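Local coordinates for protein vanadium-dependent bromoperoxidase (Corallina officinalis, PDB 1QHB) that catalyses the halogenation of organic substrates with bromide and hydrogen peroxide, using bound vanadate, and assembles as a homododecamer, at residues H402-P407 and V550-D555; Y396-I401 and P476-Y481; F35-E40 and A147-S152. All coordinates share one frame; numbering follows the deposited sequence.

Contact 1 of 3, residues H402-P407 and V550-D555. With PO4 (phosphate ion), chain G.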
loop_
_atom_site.group_PDB
_atom_site.type_symbol
_atom_site.label_atom_id
_atom_site.label_comp_id
_atom_site.label_asym_id
_atom_site.label_seq_id
_atom_site.Cartn_x
_atom_site.Cartn_y
_atom_site.Cartn_z
ATOM N N HIS A 402 12.927 36.789 9.979
ATOM C CA HIS A 402 13.174 38.213 9.922
ATOM C C HIS A 402 14.313 38.777 10.730
ATOM O O HIS A 402 14.824 39.776 10.268
ATOM C CB HIS A 402 11.908 38.971 10.378
ATOM C CG HIS A 402 10.660 38.443 9.719
ATOM N ND1 HIS A 402 10.292 38.939 8.496
ATOM C CD2 HIS A 402 9.748 37.497 10.072
ATOM C CE1 HIS A 402 9.177 38.318 8.099
ATOM N NE2 HIS A 402 8.836 37.462 9.037
ATOM N N ARG A 403 14.670 38.268 11.898
ATOM C CA ARG A 403 15.728 38.814 12.707
ATOM C C ARG A 403 15.679 40.354 12.763
ATOM O O ARG A 403 16.712 40.974 12.572
ATOM C CB ARG A 403 17.091 38.313 12.170
ATOM C CG ARG A 403 17.298 36.809 12.509
ATOM C CD ARG A 403 18.517 36.243 11.833
ATOM N NE ARG A 403 18.566 36.270 10.343
ATOM C CZ ARG A 403 18.212 35.268 9.557
ATOM N NH1 ARG A 403 17.719 34.128 10.026
ATOM N NH2 ARG A 403 18.346 35.292 8.235
ATOM N N ARG A 404 14.542 40.946 13.124
ATOM C CA ARG A 404 14.384 42.385 13.262
ATOM C C ARG A 404 15.044 42.933 14.528
ATOM O O ARG A 404 14.961 42.315 15.619
ATOM C CB ARG A 404 12.927 42.806 13.208
ATOM C CG ARG A 404 12.737 44.339 13.224
ATOM C CD ARG A 404 11.264 44.691 13.329
ATOM N NE ARG A 404 11.034 46.115 13.010
ATOM C CZ ARG A 404 9.819 46.648 13.021
ATOM N NH1 ARG A 404 8.698 45.947 13.285
ATOM N NH2 ARG A 404 9.669 47.925 12.744
ATOM N N LEU A 405 15.739 44.076 14.358
ATOM C CA LEU A 405 16.422 44.660 15.501
ATOM C C LEU A 405 15.378 45.208 16.487
ATOM O O LEU A 405 14.332 45.736 16.093
ATOM C CB LEU A 405 17.436 45.758 15.148
ATOM C CG LEU A 405 16.921 47.176 14.900
ATOM C CD1 LEU A 405 18.144 47.990 14.493
ATOM C CD2 LEU A 405 15.846 47.205 13.812
ATOM N N ARG A 406 15.733 45.112 17.755
ATOM C CA ARG A 406 14.800 45.634 18.771
ATOM C C ARG A 406 14.848 47.157 18.728
ATOM O O ARG A 406 15.802 47.762 18.239
ATOM C CB ARG A 406 15.202 45.082 20.139
ATOM C CG ARG A 406 14.946 43.572 20.305
ATOM C CD ARG A 406 13.514 43.356 20.823
ATOM N NE ARG A 406 13.342 41.931 21.152
ATOM C CZ ARG A 406 12.377 41.445 21.894
ATOM N NH1 ARG A 406 11.446 42.223 22.434
ATOM N NH2 ARG A 406 12.304 40.152 22.142
ATOM N N PRO A 407 13.809 47.819 19.225
ATOM C CA PRO A 407 13.716 49.281 19.292
ATOM C C PRO A 407 14.893 49.965 19.936
ATOM O O PRO A 407 15.347 51.026 19.497
ATOM C CB PRO A 407 12.428 49.531 20.095
ATOM C CG PRO A 407 11.613 48.296 19.837
ATOM C CD PRO A 407 12.595 47.148 19.788
ATOM N N VAL A 550 10.452 47.658 24.270
ATOM C CA VAL A 550 11.015 46.456 23.697
ATOM C C VAL A 550 10.355 45.909 22.452
ATOM O O VAL A 550 10.826 44.869 21.923
ATOM C CB VAL A 550 11.162 45.312 24.749
ATOM C CG1 VAL A 550 11.999 45.817 25.922
ATOM C CG2 VAL A 550 9.805 44.819 25.245
ATOM N N HIS A 551 9.329 46.552 21.933
ATOM C CA HIS A 551 8.688 46.156 20.694
ATOM C C HIS A 551 8.159 47.382 19.945
ATOM O O HIS A 551 7.897 48.424 20.576
ATOM C CB HIS A 551 7.456 45.249 20.968
ATOM C CG HIS A 551 7.914 43.812 21.013
ATOM N ND1 HIS A 551 8.550 43.206 19.960
ATOM C CD2 HIS A 551 7.934 42.936 22.025
ATOM C CE1 HIS A 551 8.868 41.974 20.323
ATOM N NE2 HIS A 551 8.529 41.784 21.570
ATOM N N TYR A 552 7.875 47.213 18.669
ATOM C CA TYR A 552 7.200 48.258 17.906
ATOM C C TYR A 552 5.745 47.907 17.713
ATOM O O TYR A 552 5.405 46.699 17.813
ATOM C CB TYR A 552 7.775 48.314 16.486
ATOM C CG TYR A 552 9.282 48.317 16.385
ATOM C CD1 TYR A 552 10.020 47.138 16.389
ATOM C CD2 TYR A 552 9.939 49.531 16.253
ATOM C CE1 TYR A 552 11.395 47.133 16.272
ATOM C CE2 TYR A 552 11.342 49.535 16.106
ATOM C CZ TYR A 552 12.033 48.344 16.128
ATOM O OH TYR A 552 13.398 48.407 15.961
ATOM N N PHE A 553 4.891 48.833 17.315
ATOM C CA PHE A 553 3.483 48.470 17.020
ATOM C C PHE A 553 3.308 47.265 16.105
ATOM O O PHE A 553 2.492 46.366 16.373
ATOM C CB PHE A 553 2.809 49.703 16.392
ATOM C CG PHE A 553 1.312 49.440 16.243
ATOM C CD1 PHE A 553 0.457 49.608 17.306
ATOM C CD2 PHE A 553 0.784 49.003 15.023
ATOM C CE1 PHE A 553 -0.905 49.372 17.184
ATOM C CE2 PHE A 553 -0.542 48.775 14.926
ATOM C CZ PHE A 553 -1.413 48.946 15.978
ATOM N N SER A 554 3.972 47.185 14.963
ATOM C CA SER A 554 3.826 46.166 13.935
ATOM C C SER A 554 4.205 44.779 14.430
ATOM O O SER A 554 3.573 43.774 14.045
ATOM C CB SER A 554 4.658 46.500 12.679
ATOM O OG SER A 554 6.025 46.730 13.101
ATOM N N ASP A 555 5.135 44.642 15.357
ATOM C CA ASP A 555 5.492 43.405 15.966
ATOM C C ASP A 555 4.271 42.813 16.697
ATOM O O ASP A 555 4.030 41.592 16.698
ATOM C CB ASP A 555 6.528 43.607 17.107
ATOM C CG ASP A 555 7.901 44.077 16.670
ATOM O OD1 ASP A 555 8.286 44.014 15.459
ATOM O OD2 ASP A 555 8.649 44.439 17.641
HETATM P P PO4 G . 8.804 39.358 23.828
HETATM O O1 PO4 G . 9.770 40.484 23.938
HETATM O O2 PO4 G . 7.405 39.801 24.091
HETATM O O3 PO4 G . 9.188 38.299 24.776
HETATM O O4 PO4 G . 8.899 38.863 22.404
#

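Contact 2 of 3, residues Y396-I401 and P476-Y481. With PO4 (phosphate ion), chain G.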
loop_
_atom_site.group_PDB
_atom_site.type_symbol
_atom_site.label_atom_id
_atom_site.label_comp_id
_atom_site.label_asym_id
_atom_site.label_seq_id
_atom_site.Cartn_x
_atom_site.Cartn_y
_atom_site.Cartn_z
ATOM N N TYR A 396 10.238 30.840 15.032
ATOM C CA TYR A 396 10.609 30.614 13.666
ATOM C C TYR A 396 10.651 31.968 12.961
ATOM O O TYR A 396 11.589 32.268 12.233
ATOM C CB TYR A 396 9.653 29.631 12.991
ATOM C CG TYR A 396 10.036 29.357 11.556
ATOM C CD1 TYR A 396 11.222 28.679 11.242
ATOM C CD2 TYR A 396 9.197 29.777 10.536
ATOM C CE1 TYR A 396 11.559 28.436 9.906
ATOM C CE2 TYR A 396 9.541 29.530 9.216
ATOM C CZ TYR A 396 10.708 28.866 8.902
ATOM O OH TYR A 396 10.966 28.625 7.571
ATOM N N GLN A 397 9.668 32.813 13.165
ATOM C CA GLN A 397 9.636 34.123 12.535
ATOM C C GLN A 397 10.773 34.950 13.129
ATOM O O GLN A 397 11.555 35.559 12.438
ATOM C CB GLN A 397 8.292 34.829 12.800
ATOM C CG GLN A 397 7.056 34.165 12.139
ATOM C CD GLN A 397 7.230 34.068 10.619
ATOM O OE1 GLN A 397 7.520 35.026 9.907
ATOM N NE2 GLN A 397 7.083 32.876 10.056
ATOM N N LYS A 398 10.912 35.029 14.458
ATOM C CA LYS A 398 11.918 35.860 15.076
ATOM C C LYS A 398 13.324 35.561 14.547
ATOM O O LYS A 398 14.030 36.448 14.132
ATOM C CB LYS A 398 11.980 35.677 16.601
ATOM C CG LYS A 398 10.949 36.368 17.435
ATOM C CD LYS A 398 10.909 35.702 18.813
ATOM C CE LYS A 398 9.897 36.427 19.726
ATOM N NZ LYS A 398 10.429 37.764 20.107
ATOM N N PHE A 399 13.746 34.312 14.707
ATOM C CA PHE A 399 15.123 33.948 14.411
ATOM C C PHE A 399 15.421 33.397 13.017
ATOM O O PHE A 399 16.513 33.668 12.496
ATOM C CB PHE A 399 15.472 32.845 15.404
ATOM C CG PHE A 399 15.864 33.248 16.773
ATOM C CD1 PHE A 399 17.129 33.774 17.039
ATOM C CD2 PHE A 399 14.974 33.046 17.844
ATOM C CE1 PHE A 399 17.451 34.136 18.357
ATOM C CE2 PHE A 399 15.311 33.362 19.141
ATOM C CZ PHE A 399 16.549 33.930 19.372
ATOM N N ASN A 400 14.522 32.547 12.490
ATOM C CA ASN A 400 14.852 31.900 11.236
ATOM C C ASN A 400 14.507 32.778 10.056
ATOM O O ASN A 400 15.209 32.601 9.061
ATOM C CB ASN A 400 14.114 30.552 11.118
ATOM C CG ASN A 400 14.522 29.610 12.232
ATOM O OD1 ASN A 400 13.928 29.605 13.324
ATOM N ND2 ASN A 400 15.524 28.752 11.966
ATOM N N ILE A 401 13.498 33.656 10.167
ATOM C CA ILE A 401 13.154 34.474 9.049
ATOM C C ILE A 401 13.554 35.942 9.150
ATOM O O ILE A 401 14.404 36.370 8.371
ATOM C CB ILE A 401 11.618 34.433 8.821
ATOM C CG1 ILE A 401 11.114 32.999 8.671
ATOM C CG2 ILE A 401 11.186 35.283 7.622
ATOM C CD1 ILE A 401 11.687 32.243 7.483
ATOM N N PRO A 476 14.626 41.284 25.902
ATOM C CA PRO A 476 15.072 39.909 26.030
ATOM C C PRO A 476 16.092 39.589 24.927
ATOM O O PRO A 476 16.303 40.308 23.937
ATOM C CB PRO A 476 13.818 39.100 25.729
ATOM C CG PRO A 476 12.675 40.022 26.085
ATOM C CD PRO A 476 13.172 41.366 25.541
ATOM N N PHE A 477 16.747 38.435 25.080
ATOM C CA PHE A 477 17.760 38.040 24.108
ATOM C C PHE A 477 17.224 37.316 22.881
ATOM O O PHE A 477 17.638 36.197 22.624
ATOM C CB PHE A 477 18.835 37.206 24.815
ATOM C CG PHE A 477 20.153 37.956 24.814
ATOM C CD1 PHE A 477 20.332 39.098 25.561
ATOM C CD2 PHE A 477 21.241 37.439 24.137
ATOM C CE1 PHE A 477 21.562 39.718 25.586
ATOM C CE2 PHE A 477 22.477 38.047 24.164
ATOM C CZ PHE A 477 22.616 39.217 24.880
ATOM N N HIS A 478 16.303 37.960 22.160
ATOM C CA HIS A 478 15.757 37.386 20.930
ATOM C C HIS A 478 15.144 38.546 20.135
ATOM O O HIS A 478 14.731 39.581 20.655
ATOM C CB HIS A 478 14.828 36.223 21.179
ATOM C CG HIS A 478 13.757 36.429 22.211
ATOM N ND1 HIS A 478 12.543 37.039 21.961
ATOM C CD2 HIS A 478 13.792 36.083 23.547
ATOM C CE1 HIS A 478 11.866 37.031 23.105
ATOM N NE2 HIS A 478 12.592 36.475 24.077
ATOM N N PRO A 479 15.151 38.409 18.814
ATOM C CA PRO A 479 14.697 39.402 17.894
ATOM C C PRO A 479 13.300 39.938 18.130
ATOM O O PRO A 479 12.473 39.379 18.875
ATOM C CB PRO A 479 14.830 38.734 16.511
ATOM C CG PRO A 479 15.981 37.775 16.740
ATOM C CD PRO A 479 15.608 37.162 18.094
ATOM N N SER A 480 13.075 41.106 17.503
ATOM C CA SER A 480 11.820 41.805 17.738
ATOM C C SER A 480 10.583 41.351 17.022
ATOM O O SER A 480 9.494 41.705 17.505
ATOM C CB SER A 480 12.141 43.271 17.324
ATOM O OG SER A 480 11.224 44.145 17.981
ATOM N N TYR A 481 10.659 40.651 15.881
ATOM C CA TYR A 481 9.416 40.394 15.132
ATOM C C TYR A 481 9.188 38.935 14.833
ATOM O O TYR A 481 9.995 38.365 14.115
ATOM C CB TYR A 481 9.639 41.183 13.834
ATOM C CG TYR A 481 8.503 41.190 12.845
ATOM C CD1 TYR A 481 7.474 42.102 13.009
ATOM C CD2 TYR A 481 8.463 40.336 11.746
ATOM C CE1 TYR A 481 6.427 42.156 12.128
ATOM C CE2 TYR A 481 7.389 40.359 10.846
ATOM C CZ TYR A 481 6.402 41.266 11.055
ATOM O OH TYR A 481 5.328 41.358 10.208
HETATM P P PO4 G . 8.804 39.358 23.828
HETATM O O1 PO4 G . 9.770 40.484 23.938
HETATM O O2 PO4 G . 7.405 39.801 24.091
HETATM O O3 PO4 G . 9.188 38.299 24.776
HETATM O O4 PO4 G . 8.899 38.863 22.404
HETATM O O HOH W 1 12.434 39.075 14.028
#

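Contact 3 of 3, residues F35-E40 and A147-S152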
loop_
_atom_site.group_PDB
_atom_site.type_symbol
_atom_site.label_atom_id
_atom_site.label_comp_id
_atom_site.label_asym_id
_atom_site.label_seq_id
_atom_site.Cartn_x
_atom_site.Cartn_y
_atom_site.Cartn_z
ATOM N N PHE A 35 8.220 35.760 3.825
ATOM C CA PHE A 35 9.135 36.664 3.114
ATOM C C PHE A 35 9.686 37.686 4.105
ATOM O O PHE A 35 8.925 38.188 4.914
ATOM C CB PHE A 35 8.377 37.393 1.997
ATOM C CG PHE A 35 7.740 36.423 1.033
ATOM C CD1 PHE A 35 8.497 35.816 0.032
ATOM C CD2 PHE A 35 6.385 36.117 1.147
ATOM C CE1 PHE A 35 7.920 34.914 -0.848
ATOM C CE2 PHE A 35 5.813 35.247 0.237
ATOM C CZ PHE A 35 6.567 34.635 -0.753
ATOM N N ALA A 36 10.983 37.977 4.078
ATOM C CA ALA A 36 11.510 39.016 4.974
ATOM C C ALA A 36 11.544 40.332 4.183
ATOM O O ALA A 36 11.423 40.248 2.963
ATOM C CB ALA A 36 12.891 38.633 5.485
ATOM N N ASN A 37 11.780 41.456 4.834
ATOM C CA ASN A 37 11.799 42.759 4.185
ATOM C C ASN A 37 13.047 43.096 3.375
ATOM O O ASN A 37 12.999 44.156 2.745
ATOM C CB ASN A 37 11.497 43.862 5.239
ATOM C CG ASN A 37 12.612 44.099 6.233
ATOM O OD1 ASN A 37 13.751 43.649 6.083
ATOM N ND2 ASN A 37 12.343 44.861 7.277
ATOM N N GLY A 38 14.093 42.262 3.328
ATOM C CA GLY A 38 15.229 42.515 2.470
ATOM C C GLY A 38 16.393 43.292 3.056
ATOM O O GLY A 38 17.472 43.411 2.478
ATOM N N GLU A 39 16.255 43.793 4.283
ATOM C CA GLU A 39 17.218 44.669 4.916
ATOM C C GLU A 39 18.497 43.990 5.330
ATOM O O GLU A 39 19.575 44.591 5.389
ATOM C CB GLU A 39 16.646 45.264 6.216
ATOM C CG GLU A 39 16.061 46.630 5.922
ATOM C CD GLU A 39 15.456 47.246 7.171
ATOM O OE1 GLU A 39 14.958 46.516 8.029
ATOM O OE2 GLU A 39 15.512 48.484 7.178
ATOM N N GLU A 40 18.340 42.716 5.670
ATOM C CA GLU A 40 19.435 41.987 6.248
ATOM C C GLU A 40 20.784 42.226 5.600
ATOM O O GLU A 40 21.797 42.399 6.305
ATOM C CB GLU A 40 19.065 40.516 6.318
ATOM C CG GLU A 40 20.075 39.731 7.142
ATOM C CD GLU A 40 19.557 38.483 7.775
ATOM O OE1 GLU A 40 18.683 38.553 8.677
ATOM O OE2 GLU A 40 20.054 37.385 7.403
ATOM N N ALA A 147 8.565 42.851 7.907
ATOM C CA ALA A 147 8.546 44.006 8.809
ATOM C C ALA A 147 8.878 45.320 8.122
ATOM O O ALA A 147 9.478 45.354 7.066
ATOM C CB ALA A 147 9.559 43.791 9.933
ATOM N N PRO A 148 8.417 46.441 8.687
ATOM C CA PRO A 148 8.719 47.781 8.196
ATOM C C PRO A 148 10.236 47.975 8.053
ATOM O O PRO A 148 10.954 47.442 8.890
ATOM C CB PRO A 148 8.228 48.706 9.322
ATOM C CG PRO A 148 7.185 47.918 10.015
ATOM C CD PRO A 148 7.649 46.468 9.979
ATOM N N VAL A 149 10.715 48.690 7.048
ATOM C CA VAL A 149 12.141 48.929 6.878
ATOM C C VAL A 149 12.529 50.236 7.567
ATOM O O VAL A 149 11.686 51.121 7.826
ATOM C CB VAL A 149 12.641 48.947 5.421
ATOM C CG1 VAL A 149 12.458 47.550 4.800
ATOM C CG2 VAL A 149 11.912 49.952 4.557
ATOM N N LEU A 150 13.823 50.375 7.858
ATOM C CA LEU A 150 14.369 51.476 8.613
ATOM C C LEU A 150 14.107 52.831 8.014
ATOM O O LEU A 150 13.977 53.820 8.752
ATOM C CB LEU A 150 15.878 51.361 8.819
ATOM C CG LEU A 150 16.470 50.458 9.885
ATOM C CD1 LEU A 150 17.995 50.566 9.838
ATOM C CD2 LEU A 150 15.961 50.818 11.266
ATOM N N THR A 151 13.975 52.911 6.704
ATOM C CA THR A 151 13.754 54.167 6.004
ATOM C C THR A 151 12.308 54.383 5.690
ATOM O O THR A 151 12.006 55.236 4.821
ATOM C CB THR A 151 14.575 54.099 4.685
ATOM O OG1 THR A 151 14.180 52.861 4.034
ATOM C CG2 THR A 151 16.093 53.963 4.968
ATOM N N SER A 152 11.379 53.635 6.303
ATOM C CA SER A 152 9.971 53.832 5.904
ATOM C C SER A 152 9.247 54.782 6.819
ATOM O O SER A 152 9.510 54.918 8.031
ATOM C CB SER A 152 9.226 52.486 5.921
ATOM O OG SER A 152 9.191 51.939 7.239
HETATM O O HOH W 2 11.226 41.461 7.600
HETATM O O HOH W 3 13.339 47.690 10.356
#

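Contact 1 of 3, residues H402-P407 and V550-D555
Arg406 and His551 meet at the vanadate pocket of the haloperoxidase fold, which holds a phosphate ion here, where the loop between helices 376-402 and 407-422 lies against the start of helix 553-574. The guanidinium of Arg404 stacks flat over one face of Tyr552, planes 9° apart and Arg404 CZ 3.7 Å from the centroid of the Tyr552 ring, a cation-pi contact. Over the opposite face Pro407 CG lies 3.7 Å from the same centroid, a CH-pi contact. An alanine in place of Tyr552 would probably open a gap between Arg404 and Pro407 and leave Leu405 O without its hydroxyl donor.

That donor, Tyr552 OH, sits 2.8 Å from Leu405 O, above the carbonyl plane. The extended Arg404 chain, CG anti to the backbone N (chi1 -175°), gives a second hydrogen bond, Arg404 NH1 to Ser554 OG at 2.8 Å, in the guanidinium plane. The same Arg404 NH1 makes a salt bridge to Asp555 OD1 at 2.9 Å, weak as a hydrogen bond. Outside the segments, Glu158 forms a salt bridge with Arg404 NH2 and a hydrogen bond with Ser554 OG.

Arginine suits the site because its planar group presents several N-H in different directions: Arg406 NH1 donates to Val550 O at 2.8 Å, NH1 and NH2 to phosphate O1, NE to His478 O. NH1 also lies over a face of the His551 ring. Histidine offers two ring nitrogens that point to different partners: NE2 donates to phosphate O4 and, weakly, O1, while Asp555 fixes the ring's rotation, His551 ND1 donating to Asp555 OD2 at 2.6 Å in the imidazole plane.

Contact 2 of 3, residues Y396-I401 and P476-Y481
Lys398 and Tyr481 bring the two backbones to 5.2 Å between their CA atoms, where segment 396-401 of helix 376-402, with a pi-type turn, passes the irregular strip 476-481; Lys398 CA makes a CA-H...O contact with Tyr481 O. The Lys398 side chain runs out and bends at its last torsion (chi4 -71°), which sets NZ between His478 ND1 and Pro479 O. Lys398 NZ donates to His478 ND1 at 2.9 Å, close to the imidazole plane, and to Pro479 O at 2.9 Å, nearly along the C=O axis. This is the vanadate pocket of the haloperoxidase family: Lys398 NZ also reaches O4 of the bound phosphate at 3.0 Å, with Gly482 O a further acceptor, and His478 is probably one of two active-site histidines, with His485. A lysine suits the place because its long arm ends in three N-H, though four acceptors mean at least one hydrogen would be shared, and its charge would probably help balance the anion. Phe399 supplies the apolar part: Pro479 CD sits over one face of its ring, 3.6 Å from the centroid, in a CH-pi contact. His478 CB approaches Phe399 CZ obliquely, at 3.4 Å, while Phe78 and Ile82 of helix 72-84 also touch Phe399.

Contact 3 of 3, residues F35-E40 and A147-S152
An Asx turn at Asn37 meets the type I turn Val149-Ser152 that leads into helix 153-167, with Asn37 and Glu39 reaching across to the other backbone. Asn37 OD1 accepts from Glu39 N at 3.1 Å, which closes the Asx turn and limits the rotation of the amide. CG lies between the backbone N and carbonyl carbon (chi1 71°), the crowded position, and from there Asn37 ND2 donates to Ala147 O at 2.9 Å, approaching from above that carbonyl plane. Asparagine suits the site because one short amide can accept within its own loop and donate across. ND2 also donates to Glu39 OE1, which ties the two side chains together. Gly38, with positive phi (92°), lets the chain turn between them, since a CB here would press on the preceding carbonyl O.

Glutamate has the length to carry its carboxylate across Val149: Glu39 OE2 accepts an almost straight bond from Leu150 N at 2.6 Å, on the syn side, and Tyr43 OH is a further hydrogen-bond partner of Glu39 OE2. Two waters add bridges, one accepting from Asn37 N and Ala147 N, the other donating to Glu39 OE1 and Pro148 O. Beyond them Ser152 OG donates to Val149 O at 2.7 Å, in the carbonyl plane, and caps Leu155 N, the arrangement of a serine N-cap at the start of a helix.

Contact 3 closes early in the chain, before the other two begin; contacts 1 and 2 then interlace, their segments alternating. Contacts 1 and 2 lie about 9 Å apart between centres, contacts 1 and 3 about 11 Å, and contacts 2 and 3 about 14 Å. Contact 2 uses the end of helix 376-402, contact 1 the loop that follows; both meet the same phosphate and are tied by Arg406 NE to His478 O and Ser480 OG to Asp555 OD2. Contact 3 lies about 20 Å from the centre of the chain, against 10 and 13 Å, joined to contact 1 by the Arg403-Glu40 salt bridge. Distant parts of the sequence thus converge near the anion pocket, and residues of all three segment pairs touch the second subunit.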